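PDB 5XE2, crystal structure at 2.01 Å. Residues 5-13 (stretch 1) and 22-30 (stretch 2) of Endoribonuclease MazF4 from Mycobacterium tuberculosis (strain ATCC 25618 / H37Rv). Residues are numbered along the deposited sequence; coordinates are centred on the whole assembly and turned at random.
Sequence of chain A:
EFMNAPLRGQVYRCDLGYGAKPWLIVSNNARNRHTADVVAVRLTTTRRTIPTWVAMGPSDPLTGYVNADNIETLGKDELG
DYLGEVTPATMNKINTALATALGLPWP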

# COMPACT_ATOMS: atom_id res chain seq x y z
N ALA A 5 10.91 -5.68 -15.48
CA ALA A 5 10.78 -4.29 -15.05
C ALA A 5 9.35 -3.80 -15.31
O ALA A 5 9.10 -3.06 -16.26
N PRO A 6 8.40 -4.21 -14.45
CA PRO A 6 7.03 -3.72 -14.63
C PRO A 6 6.92 -2.21 -14.42
O PRO A 6 7.76 -1.61 -13.75
N LEU A 7 5.88 -1.62 -15.00
CA LEU A 7 5.66 -0.18 -14.96
C LEU A 7 4.39 0.20 -14.21
O LEU A 7 3.36 -0.50 -14.29
N ARG A 8 4.45 1.33 -13.51
CA ARG A 8 3.29 1.91 -12.85
C ARG A 8 2.18 2.09 -13.89
O ARG A 8 2.44 2.50 -15.02
N GLY A 9 0.95 1.72 -13.52
CA GLY A 9 -0.19 1.79 -14.45
C GLY A 9 -0.48 0.51 -15.23
O GLY A 9 -1.56 0.39 -15.81
N GLN A 10 0.45 -0.44 -15.25
CA GLN A 10 0.23 -1.73 -15.90
C GLN A 10 -0.58 -2.67 -15.02
O GLN A 10 -0.52 -2.59 -13.78
N VAL A 11 -1.31 -3.58 -15.68
CA VAL A 11 -2.19 -4.54 -15.01
C VAL A 11 -1.75 -5.96 -15.38
O VAL A 11 -1.62 -6.29 -16.57
N TYR A 12 -1.55 -6.80 -14.36
CA TYR A 12 -1.14 -8.19 -14.53
C TYR A 12 -2.09 -9.15 -13.81
O TYR A 12 -2.51 -8.87 -12.68
N ARG A 13 -2.40 -10.29 -14.44
CA ARG A 13 -3.07 -11.41 -13.77
C ARG A 13 -2.11 -12.05 -12.79
O ARG A 13 -1.00 -12.39 -13.17
N PRO A 22 -6.75 -9.73 -11.53
CA PRO A 22 -5.89 -8.65 -12.02
C PRO A 22 -5.48 -7.66 -10.95
O PRO A 22 -6.29 -7.29 -10.09
N TRP A 23 -4.22 -7.23 -11.02
CA TRP A 23 -3.65 -6.28 -10.08
C TRP A 23 -2.98 -5.16 -10.86
O TRP A 23 -2.26 -5.42 -11.82
N LEU A 24 -3.21 -3.93 -10.41
CA LEU A 24 -2.63 -2.73 -11.00
C LEU A 24 -1.39 -2.28 -10.24
O LEU A 24 -1.48 -2.00 -9.03
N ILE A 25 -0.27 -2.13 -10.95
CA ILE A 25 1.00 -1.72 -10.33
C ILE A 25 0.92 -0.24 -9.92
O ILE A 25 0.67 0.63 -10.76
N VAL A 26 1.15 0.04 -8.63
CA VAL A 26 1.16 1.42 -8.11
C VAL A 26 2.49 1.90 -7.53
O VAL A 26 2.66 3.10 -7.27
N SER A 27 3.45 1.00 -7.36
CA SER A 27 4.79 1.39 -6.93
C SER A 27 5.53 2.16 -8.03
O SER A 27 5.23 2.02 -9.22
N ASN A 28 6.47 3.00 -7.61
CA ASN A 28 7.23 3.83 -8.54
C ASN A 28 8.15 2.99 -9.43
O ASN A 28 8.62 1.91 -9.03
N ASN A 29 8.41 3.49 -10.63
CA ASN A 29 9.17 2.74 -11.63
C ASN A 29 10.63 2.40 -11.29
O ASN A 29 11.14 1.37 -11.73
N ALA A 30 11.30 3.24 -10.50
CA ALA A 30 12.67 2.94 -10.05
C ALA A 30 12.68 1.67 -9.16
O ALA A 30 13.46 0.74 -9.38

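Strands 10-13 and 22-25 run antiparallel, and, as in any beta strand, successive side chains alternate between the two faces; the antiparallel register pairs V11 with L24, Y12 with W23 and R13 with P22. Y12 and W23 form a hydrogen-bonded pair: Y12 N donates to W23 O (3.0 Å), and W23 N donates to Y12 O (2.9 Å). This fixes the register, placing both aromatic rings on one face and V11, L24, R13 and P22 on the other.

On the V11 face, the valine is t (chi1 177°), and its two methyls reach different neighbours: CG1 lies 3.8 Å from CB of P22, and CG2 lies 3.8 Å from CD1 of L24. A beta-branched residue suits this place because it spreads apolar surface close to the backbone. L24 is t,p, a conformation that brings CD1 back over stretch 1, where it also lies 3.3 Å from O of G9. P22 lacks an amide hydrogen, but it sits in a non-hydrogen-bonded pair with R13, so no cross-strand bond is lost there.

I25 points toward stretch 1 and is m,m. I25 CG1 lies 4.0 Å from Y12 CD1, at the edge of the ring, and 4.4 Å from CB of P6, so one branch serves two apolar neighbours. Y12 is m, with chi2 near 86°, and its ring extends back along its own stretch until OH donates to OE1 of Q10 at 2.5 Å. Q10, m,t with chi3 -24°, turns that same OE1 to accept from N of L7 at 3.0 Å. Within the type II turn from L7 to Q10, G9 has phi 93° and psi -15°, where a CB would be jammed against the preceding carbonyl oxygen; glycine avoids this, and G9 N donates to I25 O at 3.0 Å.

R8 leaves the backbone sideways and is extended, t,t,t through chi3, before chi4 turns to -81°. R8 NE donates to O of V26 at 2.8 Å, and the oxygens of V26 and S27 lie at the guanidinium edge, near its plane, where its N-H groups point. N29, m with chi2 -24°, brings OD1 back to accept from N of R8 at 2.7 Å with a nearly straight N-H...O angle. Asparagine suits this place because its other amide atom, ND2, donates to water 2 (2.9 Å), which in turn donates to O of R8 (2.8 Å). Water 1 makes a second bridge, donating to O of P6 at 2.8 Å and to O of N29 at 2.9 Å.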

# COMPACT_ATOMS: atom_id res chain seq x y z
CB ALA A 5 11.78 -3.41 -15.79
CB PRO A 6 6.22 -4.50 -13.59
CG PRO A 6 7.22 -5.02 -12.62
CD PRO A 6 8.49 -5.22 -13.38
CB LEU A 7 5.61 0.38 -16.39
CG LEU A 7 6.86 0.12 -17.24
CD1 LEU A 7 6.60 0.49 -18.69
CD2 LEU A 7 8.04 0.90 -16.68
CB ARG A 8 3.65 3.24 -12.21
CG ARG A 8 2.65 3.71 -11.18
CD ARG A 8 3.20 4.84 -10.33
NE ARG A 8 2.29 5.13 -9.22
CZ ARG A 8 1.18 5.87 -9.29
NH1 ARG A 8 0.78 6.44 -10.43
NH2 ARG A 8 0.45 6.03 -8.19
CB GLN A 10 1.55 -2.40 -16.26
CG GLN A 10 2.35 -1.63 -17.29
CD GLN A 10 3.64 -2.34 -17.67
OE1 GLN A 10 4.17 -3.15 -16.91
NE2 GLN A 10 4.17 -2.01 -18.85
CB VAL A 11 -3.67 -4.32 -15.39
CG1 VAL A 11 -4.57 -5.38 -14.75
CG2 VAL A 11 -4.13 -2.93 -14.98
CB TYR A 12 0.28 -8.38 -13.98
CG TYR A 12 1.35 -7.66 -14.76
CD1 TYR A 12 1.67 -6.33 -14.47
CD2 TYR A 12 2.07 -8.31 -15.77
CE1 TYR A 12 2.67 -5.66 -15.18
CE2 TYR A 12 3.06 -7.65 -16.49
CZ TYR A 12 3.36 -6.33 -16.19
OH TYR A 12 4.35 -5.69 -16.91
CB ARG A 13 -3.53 -12.48 -14.77
CG ARG A 13 -4.77 -12.11 -15.55
CD ARG A 13 -5.28 -13.23 -16.45
NE ARG A 13 -6.00 -14.29 -15.72
CZ ARG A 13 -5.65 -15.58 -15.64
NH1 ARG A 13 -4.55 -16.06 -16.23
NH2 ARG A 13 -6.42 -16.41 -14.95
CB PRO A 22 -6.74 -7.97 -13.10
CG PRO A 22 -8.15 -8.29 -12.75
CD PRO A 22 -8.15 -9.57 -11.97
CB TRP A 23 -2.62 -6.96 -9.18
CG TRP A 23 -3.20 -7.91 -8.19
CD1 TRP A 23 -3.53 -9.21 -8.40
CD2 TRP A 23 -3.50 -7.63 -6.81
NE1 TRP A 23 -4.03 -9.77 -7.24
CE2 TRP A 23 -4.02 -8.82 -6.25
CE3 TRP A 23 -3.39 -6.50 -6.00
CZ2 TRP A 23 -4.43 -8.91 -4.91
CZ3 TRP A 23 -3.79 -6.58 -4.67
CH2 TRP A 23 -4.30 -7.79 -4.14
CB LEU A 24 -3.64 -1.60 -10.99
CG LEU A 24 -3.09 -0.22 -11.36
CD1 LEU A 24 -2.80 -0.14 -12.85
CD2 LEU A 24 -4.03 0.89 -10.94
CB ILE A 25 2.21 -1.88 -11.29
CG1 ILE A 25 2.31 -3.31 -11.85
CG2 ILE A 25 3.51 -1.46 -10.60
CD1 ILE A 25 2.44 -4.39 -10.80
CB VAL A 26 -0.01 1.67 -7.13
CG1 VAL A 26 -1.34 1.54 -7.86
CG2 VAL A 26 0.03 0.71 -5.94
CB SER A 27 5.61 0.16 -6.47
OG SER A 27 5.30 -0.99 -7.24
CB ASN A 28 8.02 4.91 -7.78
CG ASN A 28 9.23 4.36 -7.03
OD1 ASN A 28 10.22 3.96 -7.65
ND2 ASN A 28 9.17 4.35 -5.71
CB ASN A 29 9.08 3.44 -13.00
CG ASN A 29 7.71 3.29 -13.63
OD1 ASN A 29 6.98 2.35 -13.32
ND2 ASN A 29 7.35 4.21 -14.52
CB ALA A 30 13.26 4.14 -9.31
O HOH W 1 10.30 -0.34 -13.90
O HOH W 2 4.65 4.13 -15.56